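Local coordinates for protein Cel44C (Paenibacillus polymyxa, PDB 2YIH) that hydrolyses the beta-1,4-linked glucan backbone of xyloglucan and probably of cellulose, as the family 44 glycoside hydrolase portion of a larger multidomain enzyme, at residues Y255-D260 and L338-Q343; Y262-R267 and D346-G351. The protein carries 8 engineered substitutions. All blocks are in the same frame, centred on the assembly; numbering follows the deposited sequence.

Contact 1: Y255-D260 and L338-Q343; sequences YSWFVD and LPRLKQ
Trp257 carries this contact, reaching from the N-cap position of helix 258-273 to Arg340 and Leu341 on helix 337-348. The apolar part lies at the far end of the indole. CH2 of the six-membered ring meets Leu341 CD2 at 3.7 Å, and Val259 CG2 approaches the same methyl at 4.2 Å. Val259 CB also packs on one face of the indole, so the two residues present a joint hydrophobic surface to the branched leucine. Trp257 has its CG between the backbone N and the carbonyl carbon (chi1 57°), which turns the ring toward the other helix.

Arg340 suits the margin of this surface because its methylenes can lie along the indole while its guanidinium stays at the polar rim. Its CG lies 3.9 Å from Trp257 CH2, and the chain then bends at chi2 and slides past the indole in the opposite direction. The guanidinium is tilted 50° to the ring; Trp257 CZ2 lies over one of its faces, while Ser256 CB sits at its edge.

The polar part is mediated. Arg340 NH2 and Asp260 OD2 are 4.5 Å apart, too far for a salt bridge, and water 1 joins them: it donates to Asp260 OD2 and accepts from Arg340 NH2, each at 2.7 Å. The indole N-H makes a weak bond to Asp260 OD1 (3.3 Å, 128°), but the hydroxyl of Ser344, one turn beyond Arg340, bonds with Trp257 NE1, Asp260 OD1 and Arg340 NH1 alike, so that the buried indole N-H and carboxylate share a hydroxyl with the guanidinium.

Helix 258-273 precedes barrel strand 280-285 and helix 337-348 precedes strand 353-359; their contact is characteristic of the helical layer outside a (beta/alpha)8 barrel, the fold of this family 44 glycoside hydrolase.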
ATOM      1  N   TYR A 255      -5.348  13.506 -23.201  1.00 24.27           N
ATOM      2  CA  TYR A 255      -5.405  12.735 -21.959  1.00 20.85           C
ATOM      3  C   TYR A 255      -5.812  13.654 -20.819  1.00 19.79           C
ATOM      4  O   TYR A 255      -5.379  14.819 -20.747  1.00 19.36           O
ATOM      5  CB  TYR A 255      -4.050  12.089 -21.660  1.00 19.93           C
ATOM      6  CG  TYR A 255      -3.612  10.984 -22.598  1.00 18.92           C
ATOM      7  CD1 TYR A 255      -4.320   9.783 -22.691  1.00 18.58           C
ATOM      8  CD2 TYR A 255      -2.447  11.118 -23.345  1.00 18.83           C
ATOM      9  CE1 TYR A 255      -3.896   8.750 -23.551  1.00 18.40           C
ATOM     10  CE2 TYR A 255      -1.986  10.103 -24.168  1.00 19.09           C
ATOM     11  CZ  TYR A 255      -2.709   8.912 -24.262  1.00 19.26           C
ATOM     12  OH  TYR A 255      -2.235   7.914 -25.080  1.00 20.62           O
ATOM     13  N   SER A 256      -6.624  13.141 -19.897  1.00 18.30           N
ATOM     14  CA  SER A 256      -7.060  13.956 -18.767  1.00 17.08           C
ATOM     15  C   SER A 256      -5.935  14.193 -17.769  1.00 15.10           C
ATOM     16  O   SER A 256      -5.990  15.139 -16.982  1.00 14.44           O
ATOM     17  CB  SER A 256      -8.234  13.299 -18.028  1.00 18.93           C
ATOM     18  OG  SER A 256      -9.350  13.174 -18.910  1.00 21.86           O
ATOM     19  N   TRP A 257      -5.033  13.215 -17.685  1.00 12.70           N
ATOM     20  CA  TRP A 257      -3.916  13.260 -16.743  1.00 12.11           C
ATOM     21  C   TRP A 257      -2.899  12.209 -17.098  1.00 11.01           C
ATOM     22  O   TRP A 257      -3.167  11.349 -17.954  1.00 10.07           O
ATOM     23  CB  TRP A 257      -4.372  13.110 -15.271  1.00 11.36           C
ATOM     24  CG  TRP A 257      -5.189  11.851 -14.891  1.00 11.15           C
ATOM     25  CD1 TRP A 257      -5.849  10.984 -15.725  1.00 11.33           C
ATOM     26  CD2 TRP A 257      -5.509  11.448 -13.553  1.00 11.35           C
ATOM     27  NE1 TRP A 257      -6.531  10.045 -14.975  1.00 11.00           N
ATOM     28  CE2 TRP A 257      -6.350  10.320 -13.641  1.00 11.14           C
ATOM     29  CE3 TRP A 257      -5.167  11.947 -12.284  1.00 11.34           C
ATOM     30  CZ2 TRP A 257      -6.849   9.661 -12.505  1.00 11.03           C
ATOM     31  CZ3 TRP A 257      -5.677  11.310 -11.144  1.00 11.64           C
ATOM     32  CH2 TRP A 257      -6.509  10.179 -11.266  1.00 11.10           C
ATOM     33  N   PHE A 258      -1.719  12.295 -16.465  1.00 10.12           N
ATOM     34  CA  PHE A 258      -0.608  11.372 -16.772  1.00  9.59           C
ATOM     35  C   PHE A 258      -1.002   9.895 -16.545  1.00  9.42           C
ATOM     36  O   PHE A 258      -0.529   9.001 -17.252  1.00  9.14           O
ATOM     37  CB  PHE A 258       0.656  11.761 -15.949  1.00  9.19           C
ATOM     38  CG  PHE A 258       1.766  10.765 -16.063  1.00  9.16           C
ATOM     39  CD1 PHE A 258       2.543  10.706 -17.207  1.00  8.93           C
ATOM     40  CD2 PHE A 258       1.909   9.757 -15.098  1.00  8.90           C
ATOM     41  CE1 PHE A 258       3.510   9.660 -17.374  1.00  9.30           C
ATOM     42  CE2 PHE A 258       2.844   8.726 -15.238  1.00  8.92           C
ATOM     43  CZ  PHE A 258       3.648   8.651 -16.392  1.00  8.96           C
ATOM     44  N   VAL A 259      -1.855   9.654 -15.546  1.00  9.07           N
ATOM     45  CA  VAL A 259      -2.357   8.300 -15.256  1.00  9.14           C
ATOM     46  C   VAL A 259      -2.812   7.649 -16.578  1.00  9.57           C
ATOM     47  O   VAL A 259      -2.427   6.524 -16.882  1.00  9.80           O
ATOM     48  CB  VAL A 259      -3.548   8.357 -14.252  1.00  9.02           C
ATOM     49  CG1 VAL A 259      -4.342   6.999 -14.199  1.00  8.72           C
ATOM     50  CG2 VAL A 259      -3.050   8.778 -12.849  1.00  8.66           C
ATOM     51  N   ASP A 260      -3.601   8.386 -17.369  1.00 10.13           N
ATOM     52  CA  ASP A 260      -4.134   7.862 -18.637  1.00 10.85           C
ATOM     53  C   ASP A 260      -3.061   7.649 -19.689  1.00 10.19           C
ATOM     54  O   ASP A 260      -3.054   6.612 -20.371  1.00 10.99           O
ATOM     55  CB  ASP A 260      -5.195   8.822 -19.201  1.00 11.83           C
ATOM     56  CG  ASP A 260      -6.456   8.850 -18.354  1.00 12.72           C
ATOM     57  OD1 ASP A 260      -6.672   7.915 -17.552  1.00 14.06           O
ATOM     58  OD2 ASP A 260      -7.210   9.836 -18.446  1.00 15.10           O
ATOM     59  N   LEU A 338     -10.428   6.666  -5.451  1.00  9.81           N
ATOM     60  CA  LEU A 338     -10.396   5.274  -5.905  1.00 10.56           C
ATOM     61  C   LEU A 338     -11.296   5.049  -7.130  1.00 11.25           C
ATOM     62  O   LEU A 338     -10.891   4.407  -8.086  1.00 11.54           O
ATOM     63  CB  LEU A 338     -10.735   4.296  -4.771  1.00 10.71           C
ATOM     64  CG  LEU A 338      -9.785   4.321  -3.555  1.00 11.07           C
ATOM     65  CD1 LEU A 338     -10.291   3.316  -2.482  1.00 10.92           C
ATOM     66  CD2 LEU A 338      -8.330   4.000  -3.927  1.00 11.41           C
ATOM     67  N   PRO A 339     -12.503   5.613  -7.126  1.00 12.22           N
ATOM     68  CA  PRO A 339     -13.314   5.375  -8.332  1.00 12.63           C
ATOM     69  C   PRO A 339     -12.701   6.065  -9.541  1.00 12.78           C
ATOM     70  O   PRO A 339     -12.733   5.523 -10.669  1.00 13.42           O
ATOM     71  CB  PRO A 339     -14.656   6.036  -7.973  1.00 13.13           C
ATOM     72  CG  PRO A 339     -14.749   5.880  -6.480  1.00 14.05           C
ATOM     73  CD  PRO A 339     -13.310   6.146  -6.012  1.00 11.78           C
ATOM     74  N   ARG A 340     -12.037   7.188  -9.306  1.00 12.08           N
ATOM     75  CA  ARG A 340     -11.392   7.884 -10.423  1.00 12.00           C
ATOM     76  C   ARG A 340     -10.227   7.098 -11.037  1.00 12.07           C
ATOM     77  O   ARG A 340     -10.037   7.082 -12.270  1.00 11.90           O
ATOM     78  CB  ARG A 340     -10.939   9.283 -10.014  1.00 12.80           C
ATOM     79  CG  ARG A 340     -10.450  10.112 -11.182  1.00 13.50           C
ATOM     80  CD  ARG A 340     -11.595  10.500 -12.132  1.00 13.97           C
ATOM     81  NE  ARG A 340     -11.107  11.232 -13.311  1.00 15.38           N
ATOM     82  CZ  ARG A 340     -10.510  10.650 -14.352  1.00 16.84           C
ATOM     83  NH1 ARG A 340     -10.303   9.323 -14.362  1.00 17.22           N
ATOM     84  NH2 ARG A 340     -10.110  11.397 -15.390  1.00 18.13           N
ATOM     85  N   LEU A 341      -9.383   6.530 -10.172  1.00 10.70           N
ATOM     86  CA  LEU A 341      -8.302   5.688 -10.645  1.00 11.09           C
ATOM     87  C   LEU A 341      -8.835   4.464 -11.347  1.00 12.01           C
ATOM     88  O   LEU A 341      -8.355   4.101 -12.439  1.00 12.40           O
ATOM     89  CB  LEU A 341      -7.401   5.290  -9.479  1.00 10.79           C
ATOM     90  CG  LEU A 341      -6.552   6.434  -8.936  1.00 10.33           C
ATOM     91  CD1 LEU A 341      -5.902   5.945  -7.639  1.00 10.10           C
ATOM     92  CD2 LEU A 341      -5.476   6.857  -9.988  1.00 10.49           C
ATOM     93  N   LYS A 342      -9.849   3.827 -10.757  1.00 12.61           N
ATOM     94  CA  LYS A 342     -10.451   2.659 -11.394  1.00 14.56           C
ATOM     95  C   LYS A 342     -11.059   2.948 -12.782  1.00 15.24           C
ATOM     96  O   LYS A 342     -10.913   2.133 -13.720  1.00 15.95           O
ATOM     97  CB  LYS A 342     -11.486   2.001 -10.465  1.00 14.32           C
ATOM     98  CG  LYS A 342     -12.121   0.732 -11.056  1.00 15.34           C
ATOM     99  CD  LYS A 342     -13.259   0.192 -10.153  0.50 14.88           C
ATOM    100  CE  LYS A 342     -13.879  -1.098 -10.696  0.50 15.58           C
ATOM    101  N   GLN A 343     -11.666   4.120 -12.930  1.00 15.69           N
ATOM    102  CA  GLN A 343     -12.262   4.556 -14.182  1.00 17.13           C
ATOM    103  C   GLN A 343     -11.171   4.623 -15.256  1.00 16.04           C
ATOM    104  O   GLN A 343     -11.348   4.109 -16.359  1.00 15.36           O
ATOM    105  CB  GLN A 343     -12.935   5.922 -13.996  1.00 19.93           C
ATOM    106  CG  GLN A 343     -13.631   6.496 -15.218  1.00 23.94           C
ATOM    107  CD  GLN A 343     -13.735   8.034 -15.175  1.00 27.16           C
ATOM    108  OE1 GLN A 343     -13.744   8.692 -16.214  1.00 33.93           O
ATOM    109  NE2 GLN A 343     -13.826   8.600 -13.970  1.00 28.41           N
TER
HETATM  110  O   HOH W   1      -9.699   9.603 -17.384  1.00 19.29           O

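Contact 2: Y262-R267 and D346-G351; sequences YLDQMR and DKYYPG
Tyr349 lies with one ring face against the backbone of Arg267. Arg267 CA stands 3.8 Å from the centroid of the Tyr349 ring and 19° off its normal, a CH-pi contact. Arg267 CB and CG continue over the same ring toward Tyr349 CG and CD1, and the guanidinium beyond them is nearly parallel to the phenol, 8° between the planes. One guanidinium face then rests on Pro350, whose CD is 4.1 Å from Arg267 NH1. Tyr349 is the first residue to leave helical geometry after helix 337-348, and its CG is anti to the backbone N (chi1 -161°), which lays the ring against Arg267 with its hydroxyl bonded to Ser270 OG. An alanine here would probably strip the cover from the Arg267 backbone and deprive Ser270 of its phenol partner.

Tyr348 points at the other helix: its CB meets Leu263 CB at 3.7 Å, while its ring passes Asp264 obliquely, CD1 lying 3.9 Å from Asp264 CB. Leucine suits the inner side, because its CD2 also reaches Tyr349 CB. On the outer side, water 2 lies in the guanidinium plane, accepting from Arg267 NH1 and donating to Asp264 OD1 (2.7 Å) and to Tyr348 O (2.6 Å). It thereby links both charges to the last carbonyl of the helix. The other carboxylate oxygen, Asp264 OD2, bonds to Tyr255 OH.

Helix 205-222 backs helix 258-273 through Met266 and Tyr262, Leu278 in the loop leading to strand 280-285 touches Tyr349, and the chain past Pro350 turns into barrel strand 353-359.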
ATOM      1  N   TYR A 262       0.119   7.020 -19.204  1.00 10.21           N
ATOM      2  CA  TYR A 262       0.917   5.855 -18.812  1.00  9.79           C
ATOM      3  C   TYR A 262       0.195   4.539 -19.117  1.00  9.76           C
ATOM      4  O   TYR A 262       0.771   3.622 -19.699  1.00 10.21           O
ATOM      5  CB  TYR A 262       1.259   5.934 -17.336  1.00  9.06           C
ATOM      6  CG  TYR A 262       2.114   4.789 -16.803  1.00  8.58           C
ATOM      7  CD1 TYR A 262       3.523   4.856 -16.841  1.00  8.38           C
ATOM      8  CD2 TYR A 262       1.514   3.704 -16.148  1.00  8.49           C
ATOM      9  CE1 TYR A 262       4.289   3.833 -16.312  1.00  8.22           C
ATOM     10  CE2 TYR A 262       2.260   2.701 -15.614  1.00  8.40           C
ATOM     11  CZ  TYR A 262       3.643   2.782 -15.675  1.00  8.18           C
ATOM     12  OH  TYR A 262       4.367   1.811 -15.087  1.00  8.63           O
ATOM     13  N   LEU A 263      -1.076   4.465 -18.736  1.00  9.87           N
ATOM     14  CA  LEU A 263      -1.860   3.253 -18.958  1.00 10.44           C
ATOM     15  C   LEU A 263      -1.955   2.925 -20.441  1.00 10.84           C
ATOM     16  O   LEU A 263      -1.685   1.794 -20.860  1.00 10.76           O
ATOM     17  CB  LEU A 263      -3.250   3.383 -18.336  1.00 10.57           C
ATOM     18  CG  LEU A 263      -3.280   3.301 -16.813  1.00 10.97           C
ATOM     19  CD1 LEU A 263      -4.516   3.993 -16.270  1.00 11.12           C
ATOM     20  CD2 LEU A 263      -3.215   1.849 -16.354  1.00 11.13           C
ATOM     21  N   ASP A 264      -2.255   3.942 -21.249  1.00 11.50           N
ATOM     22  CA  ASP A 264      -2.410   3.728 -22.684  1.00 12.33           C
ATOM     23  C   ASP A 264      -1.076   3.363 -23.320  1.00 12.12           C
ATOM     24  O   ASP A 264      -0.998   2.470 -24.172  1.00 11.22           O
ATOM     25  CB  ASP A 264      -3.002   5.004 -23.321  1.00 13.77           C
ATOM     26  CG  ASP A 264      -3.453   4.794 -24.759  1.00 16.76           C
ATOM     27  OD1 ASP A 264      -3.944   3.708 -25.086  1.00 17.56           O
ATOM     28  OD2 ASP A 264      -3.386   5.774 -25.538  1.00 21.40           O
ATOM     29  N   GLN A 265       0.001   4.038 -22.904  1.00 10.91           N
ATOM     30  CA  GLN A 265       1.320   3.766 -23.498  1.00 11.38           C
ATOM     31  C   GLN A 265       1.850   2.399 -23.091  1.00 11.04           C
ATOM     32  O   GLN A 265       2.459   1.708 -23.915  1.00 10.64           O
ATOM     33  CB  GLN A 265       2.345   4.868 -23.132  1.00 12.43           C
ATOM     34  CG  GLN A 265       2.017   6.248 -23.773  1.00 14.64           C
ATOM     35  CD  GLN A 265       1.985   6.207 -25.304  1.00 16.79           C
ATOM     36  OE1 GLN A 265       0.994   6.611 -25.947  1.00 21.52           O
ATOM     37  NE2 GLN A 265       3.005   5.611 -25.877  1.00 16.66           N
ATOM     38  N   MET A 266       1.578   1.975 -21.857  1.00 10.28           N
ATOM     39  CA  MET A 266       1.971   0.625 -21.425  1.00 10.61           C
ATOM     40  C   MET A 266       1.145  -0.446 -22.157  1.00 10.77           C
ATOM     41  O   MET A 266       1.685  -1.484 -22.560  1.00 10.78           O
ATOM     42  CB  MET A 266       1.913   0.462 -19.889  1.00 10.75           C
ATOM     43  CG  MET A 266       2.947   1.351 -19.137  1.00 10.48           C
ATOM     44  SD  MET A 266       4.647   0.950 -19.607  1.00 10.78           S
ATOM     45  CE  MET A 266       4.891  -0.607 -18.718  1.00 10.86           C
ATOM     46  N   ARG A 267      -0.122  -0.139 -22.388  1.00 10.96           N
ATOM     47  CA  ARG A 267      -0.989  -1.032 -23.184  1.00 11.77           C
ATOM     48  C   ARG A 267      -0.467  -1.175 -24.609  1.00 11.45           C
ATOM     49  O   ARG A 267      -0.300  -2.293 -25.111  1.00 10.83           O
ATOM     50  CB  ARG A 267      -2.422  -0.532 -23.163  1.00 12.87           C
ATOM     51  CG  ARG A 267      -3.360  -1.554 -23.744  1.00 14.59           C
ATOM     52  CD  ARG A 267      -4.411  -0.906 -24.477  1.00 16.25           C
ATOM     53  NE  ARG A 267      -5.339  -1.914 -24.997  1.00 16.64           N
ATOM     54  CZ  ARG A 267      -6.630  -1.681 -25.143  1.00 16.82           C
ATOM     55  NH1 ARG A 267      -7.103  -0.501 -24.821  1.00 15.77           N
ATOM     56  NH2 ARG A 267      -7.450  -2.637 -25.589  1.00 17.56           N
ATOM     57  N   ASP A 346      -9.702   0.918 -16.002  1.00 18.23           N
ATOM     58  CA  ASP A 346     -10.641   0.111 -16.794  1.00 20.92           C
ATOM     59  C   ASP A 346     -10.752   0.552 -18.247  1.00 21.26           C
ATOM     60  O   ASP A 346     -10.832  -0.300 -19.141  1.00 23.41           O
ATOM     61  CB  ASP A 346     -12.029   0.071 -16.147  1.00 21.80           C
ATOM     62  CG  ASP A 346     -12.049  -0.714 -14.845  1.00 22.38           C
ATOM     63  OD1 ASP A 346     -11.058  -1.394 -14.472  1.00 24.38           O
ATOM     64  OD2 ASP A 346     -13.066  -0.594 -14.126  1.00 24.65           O
ATOM     65  N   LYS A 347     -10.704   1.864 -18.482  1.00 18.89           N
ATOM     66  CA  LYS A 347     -10.684   2.430 -19.816  1.00 19.08           C
ATOM     67  C   LYS A 347      -9.382   2.217 -20.589  1.00 18.39           C
ATOM     68  O   LYS A 347      -9.416   1.833 -21.755  1.00 19.25           O
ATOM     69  CB  LYS A 347     -10.979   3.916 -19.771  1.00 20.93           C
ATOM     70  CG  LYS A 347     -10.981   4.550 -21.140  1.00 23.12           C
ATOM     71  CD  LYS A 347     -11.518   5.966 -21.119  1.00 27.51           C
ATOM     72  CE  LYS A 347     -11.171   6.658 -22.442  1.00 29.80           C
ATOM     73  NZ  LYS A 347     -12.298   7.408 -23.044  1.00 31.31           N
ATOM     74  N   TYR A 348      -8.247   2.573 -19.993  1.00 15.64           N
ATOM     75  CA  TYR A 348      -7.012   2.643 -20.789  1.00 14.79           C
ATOM     76  C   TYR A 348      -6.106   1.424 -20.744  1.00 13.44           C
ATOM     77  O   TYR A 348      -5.256   1.253 -21.625  1.00 13.13           O
ATOM     78  CB  TYR A 348      -6.215   3.902 -20.436  1.00 15.90           C
ATOM     79  CG  TYR A 348      -6.824   5.165 -20.984  1.00 17.81           C
ATOM     80  CD1 TYR A 348      -6.709   5.483 -22.336  1.00 19.25           C
ATOM     81  CD2 TYR A 348      -7.513   6.041 -20.150  1.00 19.54           C
ATOM     82  CE1 TYR A 348      -7.240   6.679 -22.853  1.00 21.33           C
ATOM     83  CE2 TYR A 348      -8.077   7.237 -20.664  1.00 21.74           C
ATOM     84  CZ  TYR A 348      -7.918   7.538 -22.008  1.00 22.71           C
ATOM     85  OH  TYR A 348      -8.444   8.713 -22.510  1.00 25.63           O
ATOM     86  N   TYR A 349      -6.277   0.535 -19.760  1.00 12.84           N
ATOM     87  CA  TYR A 349      -5.566  -0.742 -19.819  1.00 12.46           C
ATOM     88  C   TYR A 349      -6.382  -1.789 -19.090  1.00 13.31           C
ATOM     89  O   TYR A 349      -6.068  -2.182 -17.987  1.00 12.73           O
ATOM     90  CB  TYR A 349      -4.128  -0.670 -19.264  1.00 12.20           C
ATOM     91  CG  TYR A 349      -3.222  -1.820 -19.714  1.00 12.19           C
ATOM     92  CD1 TYR A 349      -3.736  -3.008 -20.233  1.00 12.31           C
ATOM     93  CD2 TYR A 349      -1.823  -1.729 -19.575  1.00 12.48           C
ATOM     94  CE1 TYR A 349      -2.882  -4.020 -20.696  1.00 12.45           C
ATOM     95  CE2 TYR A 349      -0.985  -2.746 -19.963  1.00 12.94           C
ATOM     96  CZ  TYR A 349      -1.515  -3.887 -20.538  1.00 12.70           C
ATOM     97  OH  TYR A 349      -0.675  -4.902 -20.941  1.00 14.93           O
ATOM     98  N   PRO A 350      -7.480  -2.212 -19.712  1.00 13.76           N
ATOM     99  CA  PRO A 350      -8.422  -3.101 -19.064  1.00 13.20           C
ATOM    100  C   PRO A 350      -7.726  -4.309 -18.460  1.00 12.02           C
ATOM    101  O   PRO A 350      -6.831  -4.884 -19.063  1.00 12.59           O
ATOM    102  CB  PRO A 350      -9.324  -3.541 -20.227  1.00 13.86           C
ATOM    103  CG  PRO A 350      -9.315  -2.315 -21.144  1.00 14.16           C
ATOM    104  CD  PRO A 350      -7.942  -1.744 -21.037  1.00 13.78           C
ATOM    105  N   GLY A 351      -8.170  -4.700 -17.267  1.00 12.85           N
ATOM    106  CA  GLY A 351      -7.668  -5.893 -16.615  1.00 11.37           C
ATOM    107  C   GLY A 351      -6.513  -5.585 -15.676  1.00 11.47           C
ATOM    108  O   GLY A 351      -6.100  -6.434 -14.900  1.00 12.03           O
TER
HETATM  109  O   HOH W   2      -5.800   2.064 -24.073  1.00 14.77           O

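Overall arrangement
Both contacts join helix 258-273 to helix 337-348, contact 1 at their beginnings and contact 2 farther along, with centres 10 Å apart. The helices run in the same general direction but are inclined, and converge from contact 1 to contact 2: the closest CA pair is 8.0 Å in the first (Val259 to Leu341) and 5.1 Å in the second (Asp264 to Tyr348). Side chains also join the two contacts to each other, through Tyr255 OH and Asp264 OD2 at 2.5 Å and through the Tyr348 ring beside the Asp260 carboxylate. Contact 1 is nearer the substrate cleft, with the Trp257 side chain about 11 Å from a bound glucopyranose; neither contact belongs to the xyloglucan pocket or the calcium site.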